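Local coordinates for protein thymine dioxygenase (Neurospora crassa, PDB 5C3P) that probably oxidises thymine as an iron- and 2-oxoglutarate-dependent dioxygenase, at residues N189-L194 / I291-N296. Numbering follows the deposited sequence.
Sequences NILRLL and IAYFCN. With AKG (2-oxoglutaric acid), chain F.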
ATOM      1  N   ASN A 189       4.167  -8.478  -7.155  1.00 32.57           N
ATOM      2  CA  ASN A 189       3.412  -7.422  -6.483  1.00 30.26           C
ATOM      3  C   ASN A 189       2.029  -7.943  -6.128  1.00 30.57           C
ATOM      4  O   ASN A 189       1.585  -8.958  -6.678  1.00 29.91           O
ATOM      5  CB  ASN A 189       3.278  -6.186  -7.377  1.00 30.63           C
ATOM      6  CG  ASN A 189       4.620  -5.641  -7.857  1.00 30.62           C
ATOM      7  OD1 ASN A 189       5.621  -5.672  -7.136  1.00 30.78           O
ATOM      8  ND2 ASN A 189       4.637  -5.124  -9.086  1.00 30.35           N
ATOM      9  N   ILE A 190       1.360  -7.253  -5.204  1.00 29.32           N
ATOM     10  CA  ILE A 190       0.012  -7.618  -4.758  1.00 29.86           C
ATOM     11  C   ILE A 190      -0.891  -6.399  -4.886  1.00 30.30           C
ATOM     12  O   ILE A 190      -0.613  -5.347  -4.300  1.00 29.54           O
ATOM     13  CB  ILE A 190      -0.013  -8.091  -3.287  1.00 30.90           C
ATOM     14  CG1 ILE A 190       0.828  -9.367  -3.112  1.00 32.26           C
ATOM     15  CG2 ILE A 190      -1.449  -8.319  -2.795  1.00 30.87           C
ATOM     16  CD1 ILE A 190       0.310 -10.587  -3.850  1.00 32.57           C
ATOM     17  N   LEU A 191      -1.976  -6.566  -5.644  1.00 29.52           N
ATOM     18  CA  LEU A 191      -3.031  -5.588  -5.741  1.00 29.26           C
ATOM     19  C   LEU A 191      -4.062  -5.924  -4.678  1.00 29.47           C
ATOM     20  O   LEU A 191      -4.697  -6.972  -4.746  1.00 29.59           O
ATOM     21  CB  LEU A 191      -3.674  -5.640  -7.139  1.00 30.19           C
ATOM     22  CG  LEU A 191      -4.909  -4.751  -7.391  1.00 31.11           C
ATOM     23  CD1 LEU A 191      -4.577  -3.274  -7.273  1.00 30.84           C
ATOM     24  CD2 LEU A 191      -5.496  -5.037  -8.763  1.00 31.49           C
ATOM     25  N   ARG A 192      -4.233  -5.037  -3.699  1.00 29.35           N
ATOM     26  CA  ARG A 192      -5.214  -5.253  -2.636  1.00 29.01           C
ATOM     27  C   ARG A 192      -6.374  -4.264  -2.705  1.00 29.36           C
ATOM     28  O   ARG A 192      -6.206  -3.073  -2.425  1.00 32.17           O
ATOM     29  CB  ARG A 192      -4.557  -5.155  -1.257  1.00 30.01           C
ATOM     30  CG  ARG A 192      -5.523  -5.432  -0.094  1.00 29.89           C
ATOM     31  CD  ARG A 192      -4.918  -5.082   1.255  1.00 30.28           C
ATOM     32  NE  ARG A 192      -4.017  -6.113   1.735  1.00 30.69           N
ATOM     33  CZ  ARG A 192      -3.264  -6.018   2.830  1.00 32.61           C
ATOM     34  NH1 ARG A 192      -3.269  -4.917   3.574  1.00 31.78           N
ATOM     35  NH2 ARG A 192      -2.476  -7.033   3.169  1.00 33.53           N
ATOM     36  N   LEU A 193      -7.557  -4.767  -3.037  1.00 28.86           N
ATOM     37  CA  LEU A 193      -8.785  -3.976  -2.943  1.00 28.78           C
ATOM     38  C   LEU A 193      -9.258  -3.969  -1.486  1.00 28.69           C
ATOM     39  O   LEU A 193      -9.310  -5.021  -0.856  1.00 29.09           O
ATOM     40  CB  LEU A 193      -9.873  -4.569  -3.823  1.00 28.42           C
ATOM     41  CG  LEU A 193      -9.478  -4.897  -5.272  1.00 29.36           C
ATOM     42  CD1 LEU A 193     -10.662  -5.514  -6.002  1.00 29.47           C
ATOM     43  CD2 LEU A 193      -8.980  -3.666  -6.002  1.00 29.03           C
ATOM     44  N   LEU A 194      -9.594  -2.791  -0.966  1.00 27.99           N
ATOM     45  CA  LEU A 194     -10.062  -2.651   0.404  1.00 28.98           C
ATOM     46  C   LEU A 194     -11.430  -2.015   0.466  1.00 28.67           C
ATOM     47  O   LEU A 194     -11.762  -1.095  -0.290  1.00 26.94           O
ATOM     48  CB  LEU A 194      -9.098  -1.810   1.236  1.00 30.36           C
ATOM     49  CG  LEU A 194      -7.750  -2.464   1.525  1.00 32.62           C
ATOM     50  CD1 LEU A 194      -6.631  -1.435   1.611  1.00 32.74           C
ATOM     51  CD2 LEU A 194      -7.836  -3.293   2.798  1.00 34.40           C
ATOM     52  N   ILE A 291      -7.426   1.263  -2.482  1.00 28.10           N
ATOM     53  CA  ILE A 291      -6.725   0.230  -3.230  1.00 28.85           C
ATOM     54  C   ILE A 291      -5.233   0.426  -2.992  1.00 29.33           C
ATOM     55  O   ILE A 291      -4.695   1.490  -3.293  1.00 28.15           O
ATOM     56  CB  ILE A 291      -7.023   0.310  -4.746  1.00 30.16           C
ATOM     57  CG1 ILE A 291      -8.512   0.079  -5.017  1.00 31.04           C
ATOM     58  CG2 ILE A 291      -6.210  -0.732  -5.514  1.00 31.28           C
ATOM     59  CD1 ILE A 291      -8.927   0.328  -6.450  1.00 30.96           C
ATOM     60  N   ALA A 292      -4.596  -0.591  -2.411  1.00 30.04           N
ATOM     61  CA  ALA A 292      -3.161  -0.597  -2.162  1.00 30.44           C
ATOM     62  C   ALA A 292      -2.468  -1.579  -3.104  1.00 30.09           C
ATOM     63  O   ALA A 292      -2.859  -2.735  -3.205  1.00 32.18           O
ATOM     64  CB  ALA A 292      -2.873  -0.979  -0.717  1.00 30.94           C
ATOM     65  N   TYR A 293      -1.432  -1.120  -3.782  1.00 27.96           N
ATOM     66  CA  TYR A 293      -0.670  -1.984  -4.662  1.00 28.65           C
ATOM     67  C   TYR A 293       0.711  -2.112  -4.060  1.00 27.87           C
ATOM     68  O   TYR A 293       1.493  -1.157  -4.079  1.00 27.43           O
ATOM     69  CB  TYR A 293      -0.624  -1.380  -6.062  1.00 28.26           C
ATOM     70  CG  TYR A 293       0.020  -2.253  -7.103  1.00 29.09           C
ATOM     71  CD1 TYR A 293      -0.691  -3.263  -7.729  1.00 30.19           C
ATOM     72  CD2 TYR A 293       1.341  -2.055  -7.469  1.00 30.11           C
ATOM     73  CE1 TYR A 293      -0.091  -4.056  -8.706  1.00 32.09           C
ATOM     74  CE2 TYR A 293       1.947  -2.837  -8.436  1.00 30.60           C
ATOM     75  CZ  TYR A 293       1.222  -3.826  -9.056  1.00 29.84           C
ATOM     76  OH  TYR A 293       1.831  -4.591 -10.003  1.00 31.83           O
ATOM     77  N   PHE A 294       0.966  -3.273  -3.468  1.00 28.71           N
ATOM     78  CA  PHE A 294       2.194  -3.534  -2.737  1.00 28.91           C
ATOM     79  C   PHE A 294       3.235  -4.026  -3.715  1.00 30.19           C
ATOM     80  O   PHE A 294       3.070  -5.096  -4.338  1.00 29.70           O
ATOM     81  CB  PHE A 294       1.966  -4.574  -1.640  1.00 29.40           C
ATOM     82  CG  PHE A 294       0.967  -4.146  -0.607  1.00 29.53           C
ATOM     83  CD1 PHE A 294       1.318  -3.238   0.389  1.00 29.19           C
ATOM     84  CD2 PHE A 294      -0.331  -4.643  -0.630  1.00 29.03           C
ATOM     85  CE1 PHE A 294       0.390  -2.839   1.341  1.00 29.42           C
ATOM     86  CE2 PHE A 294      -1.261  -4.253   0.320  1.00 28.76           C
ATOM     87  CZ  PHE A 294      -0.904  -3.347   1.309  1.00 28.60           C
ATOM     88  N   CYS A 295       4.283  -3.218  -3.868  1.00 30.45           N
ATOM     89  CA  CYS A 295       5.379  -3.518  -4.763  1.00 32.07           C
ATOM     90  C   CYS A 295       6.518  -4.154  -3.970  1.00 33.19           C
ATOM     91  O   CYS A 295       6.836  -3.726  -2.849  1.00 33.04           O
ATOM     92  CB  CYS A 295       5.880  -2.263  -5.465  1.00 32.84           C
ATOM     93  SG  CYS A 295       4.612  -1.264  -6.291  1.00 35.19           S
ATOM     94  N   ASN A 296       7.115  -5.185  -4.556  1.00 32.91           N
ATOM     95  CA  ASN A 296       8.223  -5.904  -3.943  1.00 32.95           C
ATOM     96  C   ASN A 296       9.310  -6.192  -4.977  1.00 33.21           C
ATOM     97  O   ASN A 296       9.019  -6.268  -6.179  1.00 32.62           O
ATOM     98  CB  ASN A 296       7.743  -7.235  -3.353  1.00 34.02           C
ATOM     99  CG  ASN A 296       6.671  -7.053  -2.300  1.00 34.76           C
ATOM    100  OD1 ASN A 296       6.933  -6.522  -1.226  1.00 38.11           O
ATOM    101  ND2 ASN A 296       5.464  -7.492  -2.598  1.00 33.88           N
TER
HETATM  102  C1  AKG F 402      -2.617  -1.253   3.986  1.00 43.53           C
HETATM  103  O1  AKG F 402      -1.416  -1.584   4.102  1.00 43.66           O
HETATM  104  O2  AKG F 402      -3.490  -2.082   3.633  1.00 42.95           O
HETATM  105  C2  AKG F 402      -2.991   0.139   4.292  1.00 44.30           C
HETATM  106  O5  AKG F 402      -2.194   0.882   4.862  1.00 43.23           O
HETATM  107  C3  AKG F 402      -4.365   0.643   3.897  1.00 43.43           C
HETATM  108  C4  AKG F 402      -4.444   2.165   3.940  1.00 41.75           C
HETATM  109  C5  AKG F 402      -5.745   2.698   3.387  1.00 41.01           C
HETATM  110  O3  AKG F 402      -5.794   3.914   3.105  1.00 41.37           O
HETATM  111  O4  AKG F 402      -6.736   1.946   3.259  1.00 39.30           O
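R192 is extended through chi1 (-178°) and kinks at chi3 (-80°), which lays its guanidinium against F294, whose CG turns beside its own N. F294 CE2 lies over one guanidinium face, 3.6 Å from R192 NE and offset toward the rim, the two planes 66° apart. Arginine suits this place because its long arm reaches the cosubstrate: R192 NH1 gives 2-oxoglutarate O2 a weak, bent hydrogen bond of 2.8 Å. F294 turns its edge to the same carboxylate, while R288, Y196 and S290 also hydrogen-bond the ligand. A292 shares this face, its small methyl 4.4 Å from L194 CD1 and against T223.

Segments 189-194 and 291-296 run antiparallel as neighbours in the main sheet of the double-stranded beta-helix (jelly-roll) fold of the 2-oxoglutarate oxygenases. I190 with F294 and R192 with A292 form hydrogen-bonded pairs; R192 N meets A292 O at 2.7 Å, nearly along the C=O axis. On the other face, leucine and isoleucine fill the interior against helices 147-173 and 57-71; L191 CD1 presses tightly on I291 CG2 (3.5 Å).

At N189, just before strand 190-200, an asparagine amide can serve both ways. N189 OD1 accepts N296 N at 3.0 Å, and N189 ND2 donates to Y293 OH, also at 3.0 Å, helping to hold the tyrosine that meets F155 edge-to-face.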